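Local coordinates for uncharacterized protein SAV2460 (Streptomyces avermitilis, PDB 2QNG) that is of unknown function but binds calcium ions and belongs to the CAPAB/TerDEXZ family of TerD-domain proteins, at residues A[40-43]-A[48-51]; A[67-72]-A[109-114]; A[165-168]-A[172-175]. All blocks are in the same frame, centred on the assembly; numbering follows the deposited sequence.

Interaction 1 of 3, residues A[40-43]-A[48-51]; sequences DPSP and ATDL. With CA (calcium ion), chain C.
Ser-42 and Thr-49 meet through their hydroxyls, with Ser-42 OG 2.7 Å from Thr-49 OG1 in the one direct hydrogen bond between 40-43 and 48-51. Both hydroxyls stand opposite their own carbonyl carbon and beside their own backbone N (chi1 -64° for Ser-42 and -62° for Thr-49), a setting that brings the two oxygens together across the loop. Ser-42 OG has a further hydrogen bond to Pro-47 O, which ties it to the chain just ahead of Ala-48. It also lies 3.2 Å from Thr-49 N, but the angle is too poor for a bond. That N-H is met instead by water 2, which accepts from Thr-49 N at 2.8 Å and from Ser-42 N at 2.9 Å. Water 1 makes a second bridge, donating to Asp-40 O at 2.8 Å and hydrogen-bonding Thr-49 OG1 as well. Two waters thus supplement a small contact of 127 Å² within the loop, and the two chain segments are held together largely by polar links.

One residue on, Asp-50 turns to the metal. Its carboxylate carbon is anti to the backbone N (chi1 -178°), and OD1 binds the calcium ion at 2.3 Å, while the carbonyl oxygen Leu-51 O binds it at the same 2.3 Å. Water 3, Asp-52, Ser-88 and Glu-98 complete the site.

In this two-sheet beta fold the loop crosses from strand 33-40 of one antiparallel sheet to strand 51-59 of the other, and its far end supplies a calcium site of the TerD domain. Thr-49 O accepts a hydrogen bond from Trp-39 NE1 near the end of strand 33-40, and the Leu-51 side chain packs between the sheets, against Val-37 and Trp-39 of strand 33-40 and Val-118 and Ile-120 of strand 111-120.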
loop_
_atom_site.group_PDB
_atom_site.type_symbol
_atom_site.label_atom_id
_atom_site.label_comp_id
_atom_site.label_asym_id
_atom_site.label_seq_id
_atom_site.Cartn_x
_atom_site.Cartn_y
_atom_site.Cartn_z
ATOM N N ASP A 40 14.518 -5.798 -5.793
ATOM C CA ASP A 40 15.372 -6.423 -6.794
ATOM C C ASP A 40 14.819 -7.810 -7.122
ATOM O O ASP A 40 14.175 -8.446 -6.283
ATOM C CB ASP A 40 16.797 -6.538 -6.260
ATOM C CG ASP A 40 17.495 -5.185 -6.111
ATOM O OD1 ASP A 40 17.045 -4.183 -6.731
ATOM O OD2 ASP A 40 18.510 -5.118 -5.373
ATOM N N PRO A 41 15.032 -8.282 -8.357
ATOM C CA PRO A 41 14.443 -9.567 -8.747
ATOM C C PRO A 41 15.030 -10.773 -8.023
ATOM O O PRO A 41 16.160 -10.713 -7.522
ATOM C CB PRO A 41 14.751 -9.675 -10.251
ATOM C CG PRO A 41 15.628 -8.586 -10.585
ATOM C CD PRO A 41 15.731 -7.615 -9.462
ATOM N N SER A 42 14.251 -11.851 -8.016
ATOM C CA SER A 42 14.759 -13.149 -7.603
ATOM C C SER A 42 15.889 -13.570 -8.519
ATOM O O SER A 42 15.909 -13.183 -9.681
ATOM C CB SER A 42 13.689 -14.219 -7.800
ATOM O OG SER A 42 12.580 -13.988 -6.974
ATOM N N PRO A 43 16.768 -14.452 -8.037
ATOM C CA PRO A 43 17.793 -15.040 -8.917
ATOM C C PRO A 43 17.159 -15.728 -10.131
ATOM O O PRO A 43 16.048 -16.267 -10.025
ATOM C CB PRO A 43 18.454 -16.091 -8.023
ATOM C CG PRO A 43 18.230 -15.647 -6.624
ATOM C CD PRO A 43 16.885 -14.904 -6.636
ATOM N N ALA A 48 9.571 -15.749 -9.439
ATOM C CA ALA A 48 9.677 -14.287 -9.458
ATOM C C ALA A 48 9.196 -13.678 -8.154
ATOM O O ALA A 48 8.232 -14.170 -7.549
ATOM C CB ALA A 48 8.857 -13.734 -10.579
ATOM N N THR A 49 9.826 -12.576 -7.751
ATOM C CA THR A 49 9.377 -11.812 -6.599
ATOM C C THR A 49 8.432 -10.721 -7.120
ATOM O O THR A 49 8.849 -9.888 -7.958
ATOM C CB THR A 49 10.549 -11.131 -5.893
ATOM O OG1 THR A 49 11.456 -12.119 -5.406
ATOM C CG2 THR A 49 10.069 -10.299 -4.740
ATOM N N ASP A 50 7.187 -10.695 -6.624
ATOM C CA ASP A 50 6.182 -9.753 -7.116
ATOM C C ASP A 50 5.521 -9.125 -5.901
ATOM O O ASP A 50 4.833 -9.809 -5.152
ATOM C CB ASP A 50 5.154 -10.537 -7.955
ATOM C CG ASP A 50 4.070 -9.647 -8.557
ATOM O OD1 ASP A 50 4.149 -8.386 -8.414
ATOM O OD2 ASP A 50 3.128 -10.218 -9.161
ATOM N N LEU A 51 5.782 -7.841 -5.691
ATOM C CA LEU A 51 5.108 -7.053 -4.676
ATOM C C LEU A 51 4.017 -6.249 -5.353
ATOM O O LEU A 51 4.217 -5.785 -6.490
ATOM C CB LEU A 51 6.087 -6.097 -3.951
ATOM C CG LEU A 51 6.981 -6.715 -2.848
ATOM C CD1 LEU A 51 7.806 -7.942 -3.297
ATOM C CD2 LEU A 51 7.887 -5.647 -2.249
HETATM CA CA CA C . 3.468 -6.190 -8.643
HETATM O O HOH W 1 13.703 -10.610 -4.567
HETATM O O HOH W 2 11.768 -11.504 -9.504
HETATM O O HOH W 3 1.965 -6.234 -10.431
#

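Interaction 2 of 3, residues A[67-72]-A[109-114]; sequences PAYVVH and SRYARV
Tyr-69 turns the edge of its ring toward the face of Tyr-111 in an offset edge-to-face pair, the centroids 5.6 Å apart and the planes at 79°. Tyr-69 CE2 does the touching, 3.7 Å from Tyr-111 CZ and 3.6 Å from Tyr-111 OH, so the contact falls at the phenol end, with CE2 approaching obliquely. Seen from the other partner, Tyr-111 OH sits at the edge of the Tyr-69 ring, near its plane. Tyr-69 reaches this place with CG between its backbone N and carbonyl carbon (chi1 60°), and its own OH makes a weak hydrogen bond to Asp-79. Ala-68 adds a methyl at the rim of Tyr-111, with Ala-68 CB 3.6 Å from Tyr-111 CE1 and close to the ring plane.

No hydrogen bond joins the two segments, because strand 51-59 runs between them in the antiparallel sheet: Ala-68 and Tyr-69 pair with Thr-57, while Ala-112 pairs with Phe-58. The nearest CA atoms, Ala-68 CA and Tyr-111 CA, are accordingly 8.3 Å apart, and the side chains span the intervening strand. Ala-112 and Arg-113 both face Phe-58 in a classic beta bulge just after Tyr-111. In one of the two conformers of Arg-110, its CG lies over the Tyr-111 face that is turned from Tyr-69, while Leu-59 of the middle strand also touches Tyr-111.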
loop_
_atom_site.group_PDB
_atom_site.type_symbol
_atom_site.label_atom_id
_atom_site.label_comp_id
_atom_site.label_asym_id
_atom_site.label_seq_id
_atom_site.Cartn_x
_atom_site.Cartn_y
_atom_site.Cartn_z
ATOM N N PRO A 67 -13.836 -2.725 3.867
ATOM C CA PRO A 67 -13.433 -1.732 2.869
ATOM C C PRO A 67 -14.598 -1.341 1.963
ATOM O O PRO A 67 -15.369 -2.225 1.564
ATOM C CB PRO A 67 -12.343 -2.470 2.075
ATOM C CG PRO A 67 -11.785 -3.447 3.070
ATOM C CD PRO A 67 -12.983 -3.925 3.828
ATOM N N ALA A 68 -14.746 -0.037 1.667
ATOM C CA ALA A 68 -15.719 0.381 0.674
ATOM C C ALA A 68 -15.301 -0.115 -0.702
ATOM O O ALA A 68 -16.121 -0.624 -1.475
ATOM C CB ALA A 68 -15.922 1.896 0.688
ATOM N N TYR A 69 -13.998 0.009 -0.993
ATOM C CA TYR A 69 -13.412 -0.584 -2.187
ATOM C C TYR A 69 -11.922 -0.660 -1.987
ATOM O O TYR A 69 -11.361 -0.026 -1.088
ATOM C CB TYR A 69 -13.762 0.186 -3.481
ATOM C CG TYR A 69 -13.320 1.629 -3.535
ATOM C CD1 TYR A 69 -12.001 1.975 -3.869
ATOM C CD2 TYR A 69 -14.214 2.653 -3.254
ATOM C CE1 TYR A 69 -11.599 3.310 -3.945
ATOM C CE2 TYR A 69 -13.808 3.992 -3.316
ATOM C CZ TYR A 69 -12.519 4.306 -3.665
ATOM O OH TYR A 69 -12.091 5.615 -3.752
ATOM N N VAL A 70 -11.310 -1.490 -2.814
ATOM C CA VAL A 70 -9.861 -1.584 -2.843
ATOM C C VAL A 70 -9.320 -1.324 -4.246
ATOM O O VAL A 70 -10.006 -1.582 -5.251
ATOM C CB VAL A 70 -9.348 -2.963 -2.346
ATOM C CG1 VAL A 70 -9.838 -3.258 -0.936
ATOM C CG2 VAL A 70 -9.755 -4.059 -3.264
ATOM N N VAL A 71 -8.091 -0.802 -4.282
ATOM C CA VAL A 71 -7.407 -0.482 -5.545
ATOM C C VAL A 71 -6.078 -1.214 -5.564
ATOM O O VAL A 71 -5.307 -1.160 -4.598
ATOM C CB VAL A 71 -7.144 1.038 -5.696
ATOM C CG1 VAL A 71 -6.522 1.358 -7.067
ATOM C CG2 VAL A 71 -8.463 1.813 -5.531
ATOM N N HIS A 72 -5.848 -1.916 -6.669
ATOM C CA HIS A 72 -4.585 -2.603 -6.919
ATOM C C HIS A 72 -4.536 -2.898 -8.414
ATOM O O HIS A 72 -5.418 -2.452 -9.170
ATOM C CB HIS A 72 -4.440 -3.874 -6.054
ATOM C CG HIS A 72 -5.590 -4.837 -6.172
ATOM N ND1 HIS A 72 -5.889 -5.521 -7.338
ATOM C CD2 HIS A 72 -6.520 -5.218 -5.266
ATOM C CE1 HIS A 72 -6.947 -6.288 -7.136
ATOM N NE2 HIS A 72 -7.343 -6.130 -5.884
ATOM N N SER A 109 -16.621 13.058 0.876
ATOM C CA SER A 109 -16.580 13.116 2.334
ATOM C C SER A 109 -17.037 11.833 3.031
ATOM O O SER A 109 -16.659 11.594 4.183
ATOM C CB SER A 109 -17.415 14.288 2.858
ATOM O OG SER A 109 -18.789 14.038 2.644
ATOM N N ARG A 110 -17.856 11.026 2.349
ATOM C CA ARG A 110 -18.285 9.724 2.871
ATOM C C ARG A 110 -17.106 8.835 3.287
ATOM O O ARG A 110 -17.259 7.928 4.099
ATOM C CB ARG A 110 -19.158 8.992 1.842
ATOM C CG ARG A 110 -18.407 8.406 0.644
ATOM C CD ARG A 110 -19.323 7.586 -0.268
ATOM N NE ARG A 110 -20.016 8.430 -1.239
ATOM C CZ ARG A 110 -19.826 8.388 -2.555
ATOM N NH1 ARG A 110 -18.971 7.529 -3.091
ATOM N NH2 ARG A 110 -20.515 9.201 -3.345
ATOM N N TYR A 111 -15.935 9.078 2.684
ATOM C CA TYR A 111 -14.721 8.314 3.005
ATOM C C TYR A 111 -13.930 9.041 4.060
ATOM O O TYR A 111 -13.558 10.196 3.863
ATOM C CB TYR A 111 -13.858 8.092 1.755
ATOM C CG TYR A 111 -14.631 7.397 0.668
ATOM C CD1 TYR A 111 -15.021 6.063 0.819
ATOM C CD2 TYR A 111 -15.014 8.079 -0.486
ATOM C CE1 TYR A 111 -15.761 5.415 -0.164
ATOM C CE2 TYR A 111 -15.748 7.443 -1.487
ATOM C CZ TYR A 111 -16.127 6.109 -1.313
ATOM O OH TYR A 111 -16.871 5.482 -2.290
ATOM N N ALA A 112 -13.661 8.375 5.174
ATOM C CA ALA A 112 -12.990 9.009 6.281
ATOM C C ALA A 112 -11.611 8.459 6.560
ATOM O O ALA A 112 -10.853 9.051 7.332
ATOM C CB ALA A 112 -13.848 8.891 7.539
ATOM N N ARG A 113 -11.275 7.336 5.922
ATOM C CA ARG A 113 -10.004 6.690 6.202
ATOM C C ARG A 113 -9.544 5.913 4.990
ATOM O O ARG A 113 -10.353 5.352 4.259
ATOM C CB ARG A 113 -10.156 5.766 7.414
ATOM C CG ARG A 113 -8.908 4.988 7.818
ATOM C CD ARG A 113 -9.079 4.390 9.247
ATOM N NE ARG A 113 -7.946 3.551 9.642
ATOM C CZ ARG A 113 -7.925 2.224 9.537
ATOM N NH1 ARG A 113 -8.976 1.568 9.060
ATOM N NH2 ARG A 113 -6.848 1.555 9.940
ATOM N N VAL A 114 -8.232 5.952 4.764
ATOM C CA VAL A 114 -7.598 5.195 3.682
ATOM C C VAL A 114 -6.399 4.482 4.279
ATOM O O VAL A 114 -5.611 5.095 5.011
ATOM C CB VAL A 114 -7.112 6.136 2.546
ATOM C CG1 VAL A 114 -6.399 5.330 1.424
ATOM C CG2 VAL A 114 -8.283 6.886 1.971
#

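Interaction 3 of 3, residues A[165-168]-A[172-175]; sequences FVRD and EWTF
Arg-167 lays its side chain across the indole of Trp-173. Its CB is 3.6 Å from the centroid of the six-membered ring and only 6° off the ring normal, a CH-pi contact. In the conformer described, a bend at chi3 (-95°) brings the guanidinium past the rim of the indole, where Trp-173 CZ2 lies over its face, 3.4 Å from Arg-167 CZ. The guanidinium is held there by Leu-107 O and Tyr-111 O, which accept from NH2 and NH1. Phe-165 and Phe-175 lie on the same face of the sheet as Arg-167 and Trp-173: Phe-165 CE1 comes to 3.5 Å from Phe-175 CD1, but the rings, their planes 29° apart, are slid so far that they barely overlap. Phe-165 CB also packs 3.7 Å from Trp-173 CE3. Replacing Trp-173 by an alanine removes the ring face on which Arg-167 CB rests, and would probably open a gap beside Phe-165 and leave the arginine chain freer to turn.

These residues form a beta hairpin of strands 159-167 and 173-182, the latter an outermost strand of its antiparallel sheet within the chain. Within these segments Val-166 and Thr-174 form a hydrogen-bonded pair, with Val-166 N to Thr-174 O at 2.9 Å and Thr-174 N to Val-166 O at 2.8 Å. The aromatic side chains belong to the non-hydrogen-bonded pairs Phe-165 with Phe-175 and Arg-167 with Trp-173.

Toward the turn, where Asp-168 and Glu-172 are exposed, the contact slackens. Asp-168 N reaches Glu-172 O at 3.3 Å. In return, Glu-172 N donates at 3.2 Å to Asp-168 OD1, approaching from above the carboxylate plane; Ser-170 OG hydrogen-bonds the same oxygen.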
loop_
_atom_site.group_PDB
_atom_site.type_symbol
_atom_site.label_atom_id
_atom_site.label_comp_id
_atom_site.label_asym_id
_atom_site.label_seq_id
_atom_site.Cartn_x
_atom_site.Cartn_y
_atom_site.Cartn_z
ATOM N N PHE A 165 -4.376 7.164 6.509
ATOM C CA PHE A 165 -4.776 8.581 6.415
ATOM C C PHE A 165 -6.178 8.666 6.952
ATOM O O PHE A 165 -7.024 7.858 6.584
ATOM C CB PHE A 165 -4.741 9.047 4.963
ATOM C CG PHE A 165 -3.380 8.901 4.340
ATOM C CD1 PHE A 165 -2.441 9.933 4.437
ATOM C CD2 PHE A 165 -3.019 7.714 3.692
ATOM C CE1 PHE A 165 -1.164 9.802 3.884
ATOM C CE2 PHE A 165 -1.736 7.588 3.140
ATOM C CZ PHE A 165 -0.820 8.618 3.259
ATOM N N VAL A 166 -6.414 9.634 7.847
ATOM C CA VAL A 166 -7.721 9.812 8.486
ATOM C C VAL A 166 -8.147 11.270 8.319
ATOM O O VAL A 166 -7.316 12.169 8.501
ATOM C CB VAL A 166 -7.666 9.444 9.989
ATOM C CG1 VAL A 166 -9.029 9.615 10.651
ATOM C CG2 VAL A 166 -7.193 8.016 10.125
ATOM N N ARG A 167 -9.413 11.479 7.940
ATOM C CA ARG A 167 -9.938 12.825 7.716
ATOM C C ARG A 167 -10.865 13.192 8.859
ATOM O O ARG A 167 -11.776 12.423 9.196
ATOM C CB ARG A 167 -10.650 12.871 6.359
ATOM C CG ARG A 167 -11.669 13.953 6.149
ATOM C CD ARG A 167 -12.479 13.569 4.941
ATOM N NE ARG A 167 -11.986 14.190 3.719
ATOM C CZ ARG A 167 -12.279 13.772 2.490
ATOM N NH1 ARG A 167 -13.056 12.708 2.310
ATOM N NH2 ARG A 167 -11.790 14.417 1.440
ATOM N N ASP A 168 -10.614 14.359 9.451
ATOM C CA ASP A 168 -11.394 14.857 10.589
ATOM C C ASP A 168 -12.545 15.732 10.112
ATOM O O ASP A 168 -12.729 15.934 8.906
ATOM C CB ASP A 168 -10.481 15.631 11.551
ATOM C CG ASP A 168 -9.670 16.721 10.857
ATOM O OD1 ASP A 168 -10.238 17.452 10.017
ATOM O OD2 ASP A 168 -8.454 16.852 11.149
ATOM N N GLU A 172 -9.505 17.918 6.910
ATOM C CA GLU A 172 -8.097 17.745 6.621
ATOM C C GLU A 172 -7.667 16.308 6.854
ATOM O O GLU A 172 -8.104 15.648 7.795
ATOM C CB GLU A 172 -7.253 18.770 7.376
ATOM C CG GLU A 172 -7.610 20.206 6.949
ATOM C CD GLU A 172 -6.887 21.289 7.745
ATOM O OE1 GLU A 172 -5.825 20.994 8.322
ATOM O OE2 GLU A 172 -7.387 22.441 7.771
ATOM N N TRP A 173 -6.847 15.817 5.924
ATOM C CA TRP A 173 -6.296 14.468 6.056
ATOM C C TRP A 173 -5.029 14.499 6.912
ATOM O O TRP A 173 -4.129 15.323 6.665
ATOM C CB TRP A 173 -5.949 13.880 4.682
ATOM C CG TRP A 173 -7.140 13.514 3.861
ATOM C CD1 TRP A 173 -7.726 14.261 2.869
ATOM C CD2 TRP A 173 -7.892 12.295 3.940
ATOM N NE1 TRP A 173 -8.788 13.574 2.329
ATOM C CE2 TRP A 173 -8.923 12.377 2.977
ATOM C CE3 TRP A 173 -7.811 11.152 4.749
ATOM C CZ2 TRP A 173 -9.852 11.354 2.791
ATOM C CZ3 TRP A 173 -8.725 10.133 4.559
ATOM C CH2 TRP A 173 -9.734 10.233 3.592
ATOM N N THR A 174 -4.972 13.596 7.896
ATOM C CA THR A 174 -3.782 13.365 8.717
ATOM C C THR A 174 -3.161 12.019 8.349
ATOM O O THR A 174 -3.879 11.022 8.202
ATOM C CB THR A 174 -4.136 13.362 10.250
ATOM O OG1 THR A 174 -4.615 14.664 10.622
ATOM C CG2 THR A 174 -2.910 12.987 11.158
ATOM N N PHE A 175 -1.837 12.001 8.212
ATOM C CA PHE A 175 -1.076 10.775 8.002
ATOM C C PHE A 175 -0.628 10.208 9.345
ATOM O O PHE A 175 -0.071 10.927 10.183
ATOM C CB PHE A 175 0.135 11.064 7.102
ATOM C CG PHE A 175 1.108 9.933 6.989
ATOM C CD1 PHE A 175 0.703 8.666 6.596
ATOM C CD2 PHE A 175 2.460 10.150 7.253
ATOM C CE1 PHE A 175 1.639 7.619 6.475
ATOM C CE2 PHE A 175 3.403 9.115 7.133
ATOM C CZ PHE A 175 2.993 7.847 6.735
#

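The three contacts follow one another along the chain without interleaving. Interactions 2 and 3 are close neighbours, their centres about 13 Å apart, and both reach the sheet ordered 69-71, 51-59, 111-120, 159-167, 173-182. Strands 111-120 and 159-167 are adjacent in it, and probable backbone hydrogen bonds from Phe-165 N to Val-114 O and from Arg-167 N to Ala-112 O join the two contacts directly. Interaction 1 lies across the chain's centre, about 29 Å from interaction 2 and 34 Å from interaction 3, centre to centre, where its loop links strand 33-40 of one sheet to strand 51-59 of the other. Calcium binding therefore sits well away from the packing at interactions 2 and 3.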